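Local coordinates for protein putative sulfurtransferase DsrE (Allochromatium vinosum, PDB 2HY5) that probably acts as a sulfurtransferase and sulfur carrier, and could take part in the oxidation of intracellular sulfur, at residues V37-D42 with N62-L67. Numbering follows the deposited sequence.
Sequences VFFYHD and NRWAEL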
loop_
_atom_site.group_PDB
_atom_site.type_symbol
_atom_site.label_atom_id
_atom_site.label_comp_id
_atom_site.label_asym_id
_atom_site.label_seq_id
_atom_site.Cartn_x
_atom_site.Cartn_y
_atom_site.Cartn_z
ATOM N N VAL A 37 13.873 -11.760 13.387
ATOM C CA VAL A 37 12.690 -11.330 12.656
ATOM C C VAL A 37 12.648 -9.846 12.984
ATOM O O VAL A 37 12.479 -9.464 14.144
ATOM C CB VAL A 37 11.406 -12.007 13.179
ATOM C CG1 VAL A 37 10.210 -11.555 12.349
ATOM C CG2 VAL A 37 11.546 -13.516 13.115
ATOM N N PHE A 38 12.824 -9.013 11.968
ATOM C CA PHE A 38 12.855 -7.577 12.175
ATOM C C PHE A 38 11.647 -6.867 11.577
ATOM O O PHE A 38 11.349 -7.025 10.396
ATOM C CB PHE A 38 14.147 -7.011 11.579
ATOM C CG PHE A 38 14.438 -5.603 11.996
ATOM C CD1 PHE A 38 13.835 -4.530 11.350
ATOM C CD2 PHE A 38 15.294 -5.350 13.063
ATOM C CE1 PHE A 38 14.080 -3.222 11.760
ATOM C CE2 PHE A 38 15.548 -4.047 13.485
ATOM C CZ PHE A 38 14.940 -2.979 12.833
ATOM N N PHE A 39 10.950 -6.100 12.408
ATOM C CA PHE A 39 9.776 -5.364 11.956
ATOM C C PHE A 39 10.131 -3.903 11.732
ATOM O O PHE A 39 10.627 -3.226 12.636
ATOM C CB PHE A 39 8.639 -5.494 12.974
ATOM C CG PHE A 39 8.194 -6.912 13.201
ATOM C CD1 PHE A 39 8.828 -7.713 14.144
ATOM C CD2 PHE A 39 7.167 -7.457 12.447
ATOM C CE1 PHE A 39 8.435 -9.040 14.336
ATOM C CE2 PHE A 39 6.768 -8.778 12.630
ATOM C CZ PHE A 39 7.406 -9.570 13.574
ATOM N N TYR A 40 9.881 -3.425 10.515
ATOM C CA TYR A 40 10.192 -2.051 10.135
ATOM C C TYR A 40 8.967 -1.397 9.488
ATOM O O TYR A 40 8.015 -2.087 9.132
ATOM C CB TYR A 40 11.377 -2.041 9.162
ATOM C CG TYR A 40 12.036 -0.694 9.006
ATOM C CD1 TYR A 40 12.272 0.121 10.116
ATOM C CD2 TYR A 40 12.451 -0.237 7.754
ATOM C CE1 TYR A 40 12.900 1.353 9.984
ATOM C CE2 TYR A 40 13.085 0.996 7.614
ATOM C CZ TYR A 40 13.305 1.786 8.732
ATOM O OH TYR A 40 13.932 3.007 8.611
ATOM N N HIS A 41 9.000 -0.077 9.325
ATOM C CA HIS A 41 7.862 0.655 8.753
ATOM C C HIS A 41 6.621 0.276 9.576
ATOM O O HIS A 41 6.720 0.072 10.784
ATOM C CB HIS A 41 7.635 0.273 7.282
ATOM C CG HIS A 41 8.834 0.458 6.402
ATOM N ND1 HIS A 41 9.443 1.679 6.208
ATOM C CD2 HIS A 41 9.509 -0.423 5.623
ATOM C CE1 HIS A 41 10.438 1.544 5.350
ATOM N NE2 HIS A 41 10.499 0.277 4.980
ATOM N N ASP A 42 5.462 0.178 8.927
ATOM C CA ASP A 42 4.229 -0.202 9.622
ATOM C C ASP A 42 4.340 -1.606 10.211
ATOM O O ASP A 42 3.477 -2.041 10.972
ATOM C CB ASP A 42 3.031 -0.146 8.669
ATOM C CG ASP A 42 2.343 1.205 8.669
ATOM O OD1 ASP A 42 2.816 2.122 9.376
ATOM O OD2 ASP A 42 1.323 1.348 7.959
ATOM N N ASN A 62 -0.481 -12.904 18.532
ATOM C CA ASN A 62 -0.302 -14.057 19.408
ATOM C C ASN A 62 0.343 -15.229 18.692
ATOM O O ASN A 62 1.107 -15.983 19.289
ATOM C CB ASN A 62 -1.637 -14.496 20.015
ATOM C CG ASN A 62 -2.122 -13.541 21.089
ATOM O OD1 ASN A 62 -1.353 -12.728 21.602
ATOM N ND2 ASN A 62 -3.397 -13.645 21.444
ATOM N N ARG A 63 0.032 -15.373 17.410
ATOM C CA ARG A 63 0.582 -16.453 16.604
ATOM C C ARG A 63 2.096 -16.280 16.463
ATOM O O ARG A 63 2.851 -17.246 16.566
ATOM C CB ARG A 63 -0.095 -16.455 15.240
ATOM C CG ARG A 63 0.285 -17.618 14.359
ATOM C CD ARG A 63 -0.279 -17.412 12.964
ATOM N NE ARG A 63 -1.469 -18.217 12.720
ATOM C CZ ARG A 63 -2.110 -18.253 11.555
ATOM N NH1 ARG A 63 -1.668 -17.522 10.538
ATOM N NH2 ARG A 63 -3.178 -19.027 11.402
ATOM N N TRP A 64 2.539 -15.048 16.227
ATOM C CA TRP A 64 3.971 -14.762 16.122
ATOM C C TRP A 64 4.614 -15.057 17.477
ATOM O O TRP A 64 5.696 -15.634 17.556
ATOM C CB TRP A 64 4.211 -13.288 15.781
ATOM C CG TRP A 64 4.369 -12.988 14.315
ATOM C CD1 TRP A 64 3.602 -12.141 13.566
ATOM C CD2 TRP A 64 5.379 -13.496 13.432
ATOM N NE1 TRP A 64 4.067 -12.090 12.273
ATOM C CE2 TRP A 64 5.158 -12.915 12.163
ATOM C CE3 TRP A 64 6.447 -14.392 13.587
ATOM C CZ2 TRP A 64 5.972 -13.194 11.058
ATOM C CZ3 TRP A 64 7.254 -14.667 12.487
ATOM C CH2 TRP A 64 7.010 -14.070 11.240
ATOM N N ALA A 65 3.941 -14.646 18.547
ATOM C CA ALA A 65 4.462 -14.855 19.894
ATOM C C ALA A 65 4.594 -16.338 20.226
ATOM O O ALA A 65 5.560 -16.753 20.875
ATOM C CB ALA A 65 3.565 -14.170 20.913
ATOM N N GLU A 66 3.626 -17.136 19.783
ATOM C CA GLU A 66 3.660 -18.572 20.031
ATOM C C GLU A 66 4.822 -19.199 19.268
ATOM O O GLU A 66 5.505 -20.091 19.775
ATOM C CB GLU A 66 2.337 -19.214 19.607
ATOM C CG GLU A 66 1.139 -18.711 20.399
ATOM C CD GLU A 66 -0.182 -19.243 19.881
ATOM O OE1 GLU A 66 -0.493 -19.012 18.694
ATOM O OE2 GLU A 66 -0.911 -19.892 20.660
ATOM N N LEU A 67 5.052 -18.725 18.049
ATOM C CA LEU A 67 6.144 -19.251 17.245
ATOM C C LEU A 67 7.473 -18.893 17.901
ATOM O O LEU A 67 8.394 -19.708 17.954
ATOM C CB LEU A 67 6.103 -18.667 15.834
ATOM C CG LEU A 67 7.036 -19.366 14.845
ATOM C CD1 LEU A 67 6.511 -20.764 14.563
ATOM C CD2 LEU A 67 7.124 -18.557 13.555
#
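Phe39, at the end of strand 33-39, points the edge of its ring into one face of the Trp64 indole on helix 60-71. Phe39 CZ leads: it stands 4.3 Å from Trp64 CE2 and almost directly above it, at one end of the bond shared by the two indole rings. This is a T-shaped stack, with the planes at 90° and the centroid of the Phe39 ring 5.6 Å from that of the five-membered indole ring. Two residues earlier on the same side of the strand, Val37 approaches the far end of the indole obliquely. Val37 CG1, carried anti to the backbone N (chi1 -178°), lies 4.2 Å from Trp64 CH2. The backbones themselves stay apart, 10.0 Å between Val37 CA and Trp64 CA, and side chains from both segments fill the gap. The polar edge of the indole is satisfied too, since NE1 hydrogen-bonds Ser17 OG on helix 16-29, which helps to fix the rotation of the ring. Ile7 of strand 2-7 touches all three side chains and Met75 packs on Trp64, adding to a buried apolar layer. By contrast, the outer side of helix 60-71 carries Glu66 out to solvent, and Asn62 is partly exposed. A helix laid on the parallel sheet between two neighbouring strands is the beta-alpha-beta crossover; here helix 60-71 links strand 33-39 to strand 75-78, which ends at Cys78, the probable persulfide-carrying cysteine.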